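Local coordinates for protein arylmalonate decarboxylase (Bordetella bronchiseptica, PDB 3IXL) that catalyses the cofactor-free decarboxylation of 2-aryl-2-methylmalonates to 2-arylpropionates, releasing carbon dioxide, at residues Gly10-Pro15 with Val70-Thr75; Ser36-Gly41 with Glu53-His58; Ser76-Arg81 with Cys101-Thr106; Pro21-Arg26 with Leu192-Ile197. The protein carries 2 engineered substitutions. All blocks are in the same frame, centred on the assembly; numbering follows the deposited sequence.

The chain folds into two halves, each built on a four-stranded parallel sheet, with 2-phenylacetic acid bound between them. Contacts 1, 2 and 3 share the first sheet (order 33-37, 8-13, 67-72, 101-103). Contact 1 pairs its inner strands; contacts 2 and 3 lie toward its outer ones, centred about 8 Å and 9 Å from contact 1. Contact 2 is nested within the loop contact 1 closes, contact 3 follows in series, and contacts 1 and 3 touch the ligand. Contact 4, centred about 15 Å from contact 1, joins the halves beside the pocket, L192's side chain about 9 Å from the ligand; its segments alternate with contact 1's, and its loop encloses contacts 2 and 3.

Contact 1. Residues Gly10-Pro15 with Val70-Thr75; sequences GMIVPP and VSLMCT. Engineered in segment 70-75: C74 (natural residue Gly). With PAC (2-phenylacetic acid), chain C.
M11 and M73 lie against each other on one face of the sheet. Along M11, CB and CG both rest on M73 CG, the latter at 3.7 Å; SD is equally near CG and CE of M73; and M11 CE meets M73 CE at 3.7 Å. M11 is extended beyond CG, whereas M73 is folded (chi2 -74°, chi3 -75°), turning its CE back onto the tip of M11, and the two cross obliquely. F216 of helix 211-222 packs on both. On the other face, I12 puts CD1 against V70 CG1 and CG2 against L72 CD1, and packs on V55, H58 and L62 of helix 55-64. The backbones form the central parallel pair of a four-stranded sheet: S71 N bonds to G10 O, I12 N to S71 O (2.9 Å) and M73 N to I12 O (2.8 Å). M73 then centres an inverse gamma turn, and both chains leave for the 2-phenylacetic acid pocket. There P14 CG lies 3.8 Å from CB of the engineered C74 and 3.5 Å from ligand C5'. C74 SG, anti to its backbone N (chi1 -180°), approaches ligand C2 to 3.5 Å, and T75 grips carboxylate O1 through N and, at 2.8 Å, OG1.

Contact 2. Residues Ser36-Gly41 with Glu53-His58; sequences SGLGLG and ESVVDH
H58, L38 and S36 carry the junction between the end of edge strand 33-37 and the first turn of helix 55-64. This helix belongs to a beta-alpha-beta crossover that leads from strand 33-37 to strand 67-72, passing strand 8-13, whose I12 touches L38, V55 and H58. The imidazole of H58 reaches across to the strand, with CG anti to its carbonyl carbon (chi1 -77°). At the ring edge, close to the ring plane, ND1 is hydrogen-bonded to S36 OG at 2.7 Å, an oxygen that also binds R61 of the same helix. S36 CB points toward the helix, and OG stands anti to its own backbone N (chi1 -169°). G37 O approaches the ring obliquely and lies 2.9 Å from H58 CE1. L38 and H58 cross at a slant, and it is the CD2 branch of the leucine that does the touching, 3.6 Å from H58 CD2 and 4.1 Å from V55 CG2. The same methyl comes within 3.3 Å of S54 OG, which is hydrogen-bonded to V51 O. One water bridges both segments: it donates to L38 O and S54 OG, each at 2.8 Å, and is hydrogen-bonded to H58 NE2 at 3.0 Å.

Contact 3. Residues Ser76-Arg81 with Cys101-Thr106; sequences SLSFYR and CTTMST. With PAC (2-phenylacetic acid), chain C.
S78 and S105 face each other hydroxyl to hydroxyl at the start of helix 104-114. Both CB atoms point across the contact, and S105 OG donates to S78 OG at 2.8 Å. A chi1 of 56° sets the S78 oxygen between its own backbone N and carbonyl carbon; S105 N gives it a second, longer bond of 3.3 Å, bent to 141°. The S78 proton can go to C74 O or T75 O, both within hydrogen-bonding reach, so this buried hydroxyl links the start of its own helix to the neighbouring one. Beside it, S78 CB packs on T103 CB at 3.7 Å. T103 is the N-cap of helix 104-114: its OG1 accepts from T106 N at 3.0 Å and also bonds N86 OD1. S105 OG lies at the edge of the F79 ring, near its plane, 3.3 Å from F79 CB. Helix 128-140 packs on the phenylalanine through V130, L134 and F137. At the start of helix 75-79, S76 holds ligand O2 from N (2.8 Å) and OG (2.7 Å). Together with the bonds from T75, Y126 and G189, this grip on the carboxylate is consistent with the dioxyanion hole characteristic of arylmalonate decarboxylase.

Contact 4. Residues Pro21-Arg26 with Leu192-Ile197; sequences PADGAR and LTLDAI
L194 inserts its side chain between D23 and R26. Its CD1 ends 3.5 Å from D23 OD1 and 3.8 Å from R26 CB. D23 and L194 slide past each other in opposite directions, whereas R26 meets the leucine tip to tip. The arginine bends at chi3 (72°), which brings NE round toward L194, and the guanidinium has L194 CD1 over one face, offset toward the rim. D195 approaches the guanidinium at its edge: R26 NH2 and D195 OD1 form a salt bridge at 3.1 Å whose hydrogen bond is weak and sharply bent (121°); the guanidinium and carboxylate planes stand 67° apart. A water accepting from R26 NH1 links weakly to D195 OD2 as well. The D23 carboxylate, by contrast, reaches the opposing backbone through two waters, one running from OD2 (2.6 Å) to T193 N and the other from OD1 (2.8 Å) to L194 N. L192 CD2 adds a looser apolar touch on A22 CB. The contact joins helix 23-27 of the first half to the turn leading into helix 196-204 of the second, with P213 of helix 211-222 packing on D23, T193 and L194, and Y233 on R26 and L194.

Contact 1. Residues Gly10-Pro15 with Val70-Thr75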
# COMPACT_ATOMS: atom_id res chain seq x y z
N GLY A 10 12.54 5.21 5.54
CA GLY A 10 12.97 4.98 4.17
C GLY A 10 11.94 4.22 3.36
O GLY A 10 11.33 3.27 3.87
N MET A 11 11.77 4.62 2.10
CA MET A 11 10.76 4.01 1.21
C MET A 11 11.34 3.65 -0.14
O MET A 11 11.96 4.49 -0.79
CB MET A 11 9.58 4.97 1.06
CG MET A 11 8.82 5.11 2.36
SD MET A 11 7.38 6.16 2.26
CE MET A 11 6.50 5.59 3.73
N ILE A 12 11.14 2.41 -0.55
CA ILE A 12 11.50 1.95 -1.89
C ILE A 12 10.25 2.10 -2.75
O ILE A 12 9.20 1.52 -2.43
CB ILE A 12 11.98 0.49 -1.87
CG1 ILE A 12 13.16 0.30 -0.91
CG2 ILE A 12 12.37 0.06 -3.29
CD1 ILE A 12 13.49 -1.15 -0.63
N VAL A 13 10.33 2.91 -3.81
CA VAL A 13 9.15 3.28 -4.60
C VAL A 13 9.29 2.86 -6.06
O VAL A 13 10.40 2.79 -6.56
CB VAL A 13 8.86 4.81 -4.49
CG1 VAL A 13 8.60 5.22 -3.04
CG2 VAL A 13 10.00 5.65 -5.09
N PRO A 14 8.18 2.52 -6.73
CA PRO A 14 8.29 2.14 -8.15
C PRO A 14 8.92 3.14 -9.16
O PRO A 14 9.75 2.70 -9.97
CB PRO A 14 6.84 1.78 -8.54
CG PRO A 14 6.24 1.33 -7.22
CD PRO A 14 6.81 2.30 -6.21
N PRO A 15 8.57 4.44 -9.13
CA PRO A 15 9.10 5.29 -10.21
C PRO A 15 10.61 5.50 -10.13
O PRO A 15 11.18 5.53 -9.04
CB PRO A 15 8.36 6.62 -10.02
CG PRO A 15 7.17 6.28 -9.14
CD PRO A 15 7.70 5.22 -8.23
N VAL A 70 12.68 0.54 6.75
CA VAL A 70 12.54 0.55 5.30
C VAL A 70 11.24 -0.14 4.92
O VAL A 70 10.95 -1.23 5.43
CB VAL A 70 13.72 -0.17 4.62
CG1 VAL A 70 13.46 -0.33 3.13
CG2 VAL A 70 15.03 0.61 4.87
N SER A 71 10.46 0.51 4.06
CA SER A 71 9.26 -0.11 3.50
C SER A 71 9.33 -0.18 1.99
O SER A 71 9.66 0.81 1.33
CB SER A 71 8.01 0.68 3.89
OG SER A 71 6.88 0.11 3.23
N LEU A 72 9.02 -1.35 1.44
CA LEU A 72 8.82 -1.48 0.01
C LEU A 72 7.40 -0.98 -0.28
O LEU A 72 6.42 -1.68 0.00
CB LEU A 72 8.99 -2.93 -0.45
CG LEU A 72 8.65 -3.21 -1.91
CD1 LEU A 72 9.47 -2.36 -2.86
CD2 LEU A 72 8.84 -4.68 -2.26
N MET A 73 7.32 0.23 -0.83
CA MET A 73 6.05 0.92 -1.02
C MET A 73 5.39 0.58 -2.37
O MET A 73 5.12 1.47 -3.20
CB MET A 73 6.22 2.42 -0.82
CG MET A 73 6.51 2.78 0.63
SD MET A 73 5.08 2.66 1.72
CE MET A 73 4.21 4.15 1.20
N CYS A 74 5.15 -0.71 -2.58
CA CYS A 74 4.39 -1.19 -3.73
C CYS A 74 3.66 -2.45 -3.31
O CYS A 74 4.26 -3.40 -2.81
CB CYS A 74 5.30 -1.50 -4.92
SG CYS A 74 4.37 -2.10 -6.36
N THR A 75 2.34 -2.44 -3.48
CA THR A 75 1.50 -3.54 -3.05
C THR A 75 1.75 -4.74 -3.97
O THR A 75 2.11 -5.83 -3.51
CB THR A 75 -0.01 -3.17 -3.09
OG1 THR A 75 -0.18 -1.75 -2.93
CG2 THR A 75 -0.78 -3.91 -2.00
C1 PAC C . 0.96 -1.06 -6.36
C2 PAC C . 1.57 -0.37 -7.56
C1' PAC C . 2.17 1.02 -7.44
C2' PAC C . 2.15 1.79 -8.61
C3' PAC C . 2.69 3.08 -8.62
C4' PAC C . 3.25 3.60 -7.46
C5' PAC C . 3.27 2.83 -6.29
C6' PAC C . 2.74 1.54 -6.27
O1 PAC C . 0.87 -0.51 -5.22
O2 PAC C . 0.53 -2.23 -6.57

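Contact 2. Residues Ser36-Gly41 with Glu53-His58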
# COMPACT_ATOMS: atom_id res chain seq x y z
N SER A 36 13.92 5.87 -2.51
CA SER A 36 14.83 5.37 -3.51
C SER A 36 13.98 4.65 -4.55
O SER A 36 13.10 3.84 -4.20
CB SER A 36 15.86 4.45 -2.87
OG SER A 36 16.90 4.14 -3.78
N GLY A 37 14.20 4.96 -5.83
CA GLY A 37 13.33 4.51 -6.91
C GLY A 37 13.79 3.32 -7.72
O GLY A 37 14.95 3.24 -8.13
N LEU A 38 12.86 2.41 -7.99
CA LEU A 38 13.15 1.17 -8.71
C LEU A 38 13.24 1.32 -10.21
O LEU A 38 13.99 0.59 -10.85
CB LEU A 38 12.09 0.12 -8.40
CG LEU A 38 12.05 -0.36 -6.95
CD1 LEU A 38 10.77 -1.10 -6.67
CD2 LEU A 38 13.23 -1.28 -6.70
N GLY A 39 12.46 2.24 -10.77
CA GLY A 39 12.32 2.34 -12.22
C GLY A 39 11.39 1.30 -12.83
O GLY A 39 11.64 0.81 -13.93
N LEU A 40 10.31 0.97 -12.12
CA LEU A 40 9.32 0.02 -12.64
C LEU A 40 8.72 0.52 -13.95
O LEU A 40 8.34 1.68 -14.05
CB LEU A 40 8.20 -0.19 -11.60
CG LEU A 40 7.04 -1.13 -11.96
CD1 LEU A 40 7.54 -2.57 -12.08
CD2 LEU A 40 5.94 -1.03 -10.92
N GLY A 41 8.63 -0.37 -14.94
CA GLY A 41 8.17 -0.00 -16.27
C GLY A 41 6.67 -0.11 -16.52
O GLY A 41 6.11 0.63 -17.33
N GLU A 53 14.55 -7.82 -8.25
CA GLU A 53 15.85 -8.25 -7.74
C GLU A 53 16.66 -7.11 -7.14
O GLU A 53 17.62 -7.37 -6.40
CB GLU A 53 16.65 -8.92 -8.85
CG GLU A 53 15.98 -10.19 -9.36
CD GLU A 53 16.57 -10.68 -10.67
OE1 GLU A 53 16.89 -11.88 -10.73
OE2 GLU A 53 16.71 -9.89 -11.62
N SER A 54 16.29 -5.88 -7.45
CA SER A 54 17.01 -4.71 -6.96
C SER A 54 16.52 -4.20 -5.62
O SER A 54 17.13 -3.31 -5.04
CB SER A 54 16.97 -3.58 -7.99
OG SER A 54 15.66 -3.03 -8.11
N VAL A 55 15.41 -4.74 -5.13
CA VAL A 55 14.82 -4.27 -3.89
C VAL A 55 15.82 -4.28 -2.73
O VAL A 55 15.95 -3.29 -2.01
CB VAL A 55 13.53 -5.04 -3.54
CG1 VAL A 55 13.09 -4.76 -2.10
CG2 VAL A 55 12.43 -4.66 -4.53
N VAL A 56 16.55 -5.38 -2.57
CA VAL A 56 17.51 -5.49 -1.47
C VAL A 56 18.60 -4.40 -1.53
O VAL A 56 18.97 -3.83 -0.51
CB VAL A 56 18.13 -6.91 -1.43
CG1 VAL A 56 19.36 -6.96 -0.54
CG2 VAL A 56 17.09 -7.90 -0.93
N ASP A 57 19.07 -4.10 -2.74
CA ASP A 57 20.09 -3.06 -2.90
C ASP A 57 19.55 -1.69 -2.54
O ASP A 57 20.27 -0.87 -1.96
CB ASP A 57 20.66 -3.07 -4.33
CG ASP A 57 21.43 -4.34 -4.64
OD1 ASP A 57 22.16 -4.85 -3.76
OD2 ASP A 57 21.28 -4.85 -5.77
N HIS A 58 18.29 -1.43 -2.87
CA HIS A 58 17.66 -0.16 -2.50
C HIS A 58 17.47 -0.06 -0.99
O HIS A 58 17.66 1.00 -0.40
CB HIS A 58 16.33 0.05 -3.24
CG HIS A 58 16.51 0.46 -4.66
ND1 HIS A 58 16.68 1.77 -5.04
CD2 HIS A 58 16.56 -0.27 -5.80
CE1 HIS A 58 16.81 1.84 -6.35
NE2 HIS A 58 16.75 0.62 -6.84
O HOH W 1 16.08 -0.65 -9.50

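Contact 3. Residues Ser76-Arg81 with Cys101-Thr106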
# COMPACT_ATOMS: atom_id res chain seq x y z
N SER A 76 1.60 -4.52 -5.27
CA SER A 76 1.66 -5.63 -6.21
C SER A 76 3.05 -6.25 -6.35
O SER A 76 3.18 -7.46 -6.52
CB SER A 76 1.02 -5.26 -7.55
OG SER A 76 1.63 -4.11 -8.12
N LEU A 77 4.09 -5.43 -6.25
CA LEU A 77 5.46 -5.96 -6.28
C LEU A 77 5.67 -6.92 -5.12
O LEU A 77 6.45 -7.87 -5.23
CB LEU A 77 6.46 -4.80 -6.19
CG LEU A 77 7.91 -4.88 -6.60
CD1 LEU A 77 8.12 -5.62 -7.90
CD2 LEU A 77 8.32 -3.44 -6.78
N SER A 78 4.97 -6.67 -4.01
CA SER A 78 5.10 -7.51 -2.83
C SER A 78 4.09 -8.67 -2.70
O SER A 78 4.37 -9.62 -1.99
CB SER A 78 5.17 -6.67 -1.54
OG SER A 78 4.06 -5.79 -1.39
N PHE A 79 2.97 -8.61 -3.43
CA PHE A 79 2.00 -9.73 -3.39
C PHE A 79 1.96 -10.64 -4.61
O PHE A 79 1.33 -11.71 -4.55
CB PHE A 79 0.56 -9.27 -2.98
CG PHE A 79 -0.20 -8.48 -4.03
CD1 PHE A 79 -0.54 -9.04 -5.28
CD2 PHE A 79 -0.64 -7.20 -3.75
CE1 PHE A 79 -1.24 -8.31 -6.23
CE2 PHE A 79 -1.37 -6.45 -4.68
CZ PHE A 79 -1.67 -7.01 -5.93
N TYR A 80 2.61 -10.26 -5.71
CA TYR A 80 2.37 -10.97 -6.98
C TYR A 80 2.81 -12.43 -7.01
O TYR A 80 2.38 -13.18 -7.88
CB TYR A 80 2.90 -10.23 -8.20
CG TYR A 80 4.39 -10.34 -8.51
CD1 TYR A 80 5.35 -9.73 -7.71
CD2 TYR A 80 4.82 -10.99 -9.68
CE1 TYR A 80 6.70 -9.79 -8.03
CE2 TYR A 80 6.17 -11.05 -10.02
CZ TYR A 80 7.11 -10.45 -9.19
OH TYR A 80 8.45 -10.49 -9.52
N ARG A 81 3.69 -12.80 -6.08
CA ARG A 81 4.21 -14.16 -6.01
C ARG A 81 3.61 -14.93 -4.84
O ARG A 81 3.99 -16.08 -4.60
CB ARG A 81 5.73 -14.12 -5.91
CG ARG A 81 6.39 -13.78 -7.23
CD ARG A 81 7.90 -13.63 -7.07
NE ARG A 81 8.58 -13.56 -8.35
CZ ARG A 81 9.85 -13.19 -8.51
NH1 ARG A 81 10.59 -12.84 -7.45
NH2 ARG A 81 10.37 -13.16 -9.72
N CYS A 101 12.00 -3.87 8.59
CA CYS A 101 11.57 -3.75 7.21
C CYS A 101 10.14 -4.22 7.06
O CYS A 101 9.66 -5.08 7.81
CB CYS A 101 12.47 -4.57 6.29
SG CYS A 101 14.16 -3.91 6.16
N THR A 102 9.46 -3.64 6.09
CA THR A 102 8.08 -4.00 5.81
C THR A 102 7.76 -3.78 4.33
O THR A 102 8.63 -3.35 3.57
CB THR A 102 7.11 -3.22 6.73
OG1 THR A 102 5.79 -3.77 6.60
CG2 THR A 102 7.13 -1.71 6.43
N THR A 103 6.54 -4.12 3.93
CA THR A 103 6.09 -3.93 2.55
C THR A 103 4.67 -3.39 2.57
O THR A 103 3.94 -3.52 3.57
CB THR A 103 6.03 -5.24 1.75
OG1 THR A 103 4.93 -6.04 2.21
CG2 THR A 103 7.35 -6.03 1.81
N MET A 104 4.26 -2.80 1.45
CA MET A 104 2.91 -2.27 1.32
C MET A 104 1.85 -3.38 1.40
O MET A 104 0.73 -3.12 1.84
CB MET A 104 2.80 -1.46 0.03
CG MET A 104 1.47 -0.73 -0.18
SD MET A 104 1.63 0.42 -1.56
CE MET A 104 2.42 1.80 -0.75
N SER A 105 2.20 -4.60 1.00
CA SER A 105 1.25 -5.71 1.20
C SER A 105 1.07 -6.04 2.68
O SER A 105 -0.06 -6.28 3.13
CB SER A 105 1.69 -6.95 0.43
OG SER A 105 1.43 -6.79 -0.95
N THR A 106 2.16 -6.09 3.44
CA THR A 106 2.04 -6.27 4.88
C THR A 106 1.25 -5.12 5.50
O THR A 106 0.43 -5.32 6.40
CB THR A 106 3.43 -6.37 5.50
OG1 THR A 106 4.00 -7.61 5.09
CG2 THR A 106 3.39 -6.28 7.03
C1 PAC C . 0.96 -1.06 -6.36
C2 PAC C . 1.57 -0.37 -7.56
C1' PAC C . 2.17 1.02 -7.44
C2' PAC C . 2.15 1.79 -8.61
C3' PAC C . 2.69 3.08 -8.62
C4' PAC C . 3.25 3.60 -7.46
C5' PAC C . 3.27 2.83 -6.29
C6' PAC C . 2.74 1.54 -6.27
O1 PAC C . 0.87 -0.51 -5.22
O2 PAC C . 0.53 -2.23 -6.57

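Contact 4. Residues Pro21-Arg26 with Leu192-Ile197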
# COMPACT_ATOMS: atom_id res chain seq x y z
N PRO A 21 6.30 9.33 -1.83
CA PRO A 21 4.91 9.43 -2.27
C PRO A 21 4.21 10.64 -1.62
O PRO A 21 4.47 10.95 -0.45
CB PRO A 21 4.29 8.10 -1.83
CG PRO A 21 5.46 7.15 -1.74
CD PRO A 21 6.62 8.01 -1.27
N ALA A 22 3.37 11.31 -2.39
CA ALA A 22 2.79 12.60 -2.00
C ALA A 22 1.96 12.56 -0.72
O ALA A 22 1.80 13.58 -0.04
CB ALA A 22 1.97 13.17 -3.15
N ASP A 23 1.44 11.39 -0.37
CA ASP A 23 0.59 11.30 0.81
C ASP A 23 1.32 11.62 2.12
O ASP A 23 0.69 12.03 3.09
CB ASP A 23 -0.05 9.92 0.90
CG ASP A 23 -1.10 9.68 -0.17
OD1 ASP A 23 -1.44 10.61 -0.95
OD2 ASP A 23 -1.57 8.54 -0.24
N GLY A 24 2.64 11.42 2.15
CA GLY A 24 3.41 11.58 3.39
C GLY A 24 3.35 12.99 3.96
O GLY A 24 3.23 13.17 5.18
N ALA A 25 3.44 13.97 3.07
CA ALA A 25 3.42 15.38 3.45
C ALA A 25 2.08 15.82 4.05
O ALA A 25 2.02 16.79 4.79
CB ALA A 25 3.78 16.25 2.27
N ARG A 26 1.02 15.08 3.71
CA ARG A 26 -0.31 15.38 4.19
C ARG A 26 -0.63 14.60 5.47
O ARG A 26 -1.11 15.15 6.45
CB ARG A 26 -1.32 15.08 3.08
CG ARG A 26 -1.19 16.04 1.90
CD ARG A 26 -1.98 15.60 0.67
NE ARG A 26 -3.42 15.75 0.87
CZ ARG A 26 -4.35 15.26 0.05
NH1 ARG A 26 -4.00 14.57 -1.04
NH2 ARG A 26 -5.64 15.46 0.32
N LEU A 192 -4.01 8.47 -5.86
CA LEU A 192 -4.11 9.55 -4.89
C LEU A 192 -5.48 9.49 -4.26
O LEU A 192 -6.47 9.98 -4.81
CB LEU A 192 -3.82 10.91 -5.56
CG LEU A 192 -2.38 11.05 -6.06
CD1 LEU A 192 -2.23 12.19 -7.06
CD2 LEU A 192 -1.40 11.21 -4.90
N THR A 193 -5.53 8.87 -3.09
CA THR A 193 -6.78 8.41 -2.49
C THR A 193 -7.21 9.16 -1.23
O THR A 193 -8.26 8.84 -0.67
CB THR A 193 -6.68 6.92 -2.09
OG1 THR A 193 -5.70 6.77 -1.04
CG2 THR A 193 -6.28 6.06 -3.29
N LEU A 194 -6.40 10.11 -0.76
CA LEU A 194 -6.66 10.69 0.56
C LEU A 194 -8.01 11.39 0.71
O LEU A 194 -8.61 11.34 1.79
CB LEU A 194 -5.52 11.62 1.00
CG LEU A 194 -4.21 10.94 1.44
CD1 LEU A 194 -3.18 11.99 1.77
CD2 LEU A 194 -4.42 10.02 2.62
N ASP A 195 -8.50 12.03 -0.35
CA ASP A 195 -9.81 12.69 -0.28
C ASP A 195 -10.95 11.70 -0.51
O ASP A 195 -12.08 11.94 -0.08
CB ASP A 195 -9.89 13.85 -1.27
CG ASP A 195 -9.01 15.02 -0.88
OD1 ASP A 195 -8.72 15.19 0.33
OD2 ASP A 195 -8.62 15.79 -1.78
N ALA A 196 -10.65 10.58 -1.16
CA ALA A 196 -11.67 9.55 -1.41
C ALA A 196 -12.06 8.78 -0.17
O ALA A 196 -13.24 8.49 0.05
CB ALA A 196 -11.21 8.60 -2.51
N ILE A 197 -11.06 8.43 0.65
CA ILE A 197 -11.27 7.56 1.80
C ILE A 197 -12.37 8.04 2.77
O ILE A 197 -13.31 7.29 3.02
CB ILE A 197 -9.95 7.28 2.57
CG1 ILE A 197 -8.95 6.54 1.68
CG2 ILE A 197 -10.23 6.47 3.85
CD1 ILE A 197 -7.51 6.63 2.21
O HOH W 2 -3.28 7.60 -1.90
O HOH W 3 -3.95 11.19 -2.00
O HOH W 4 -6.31 13.59 -2.69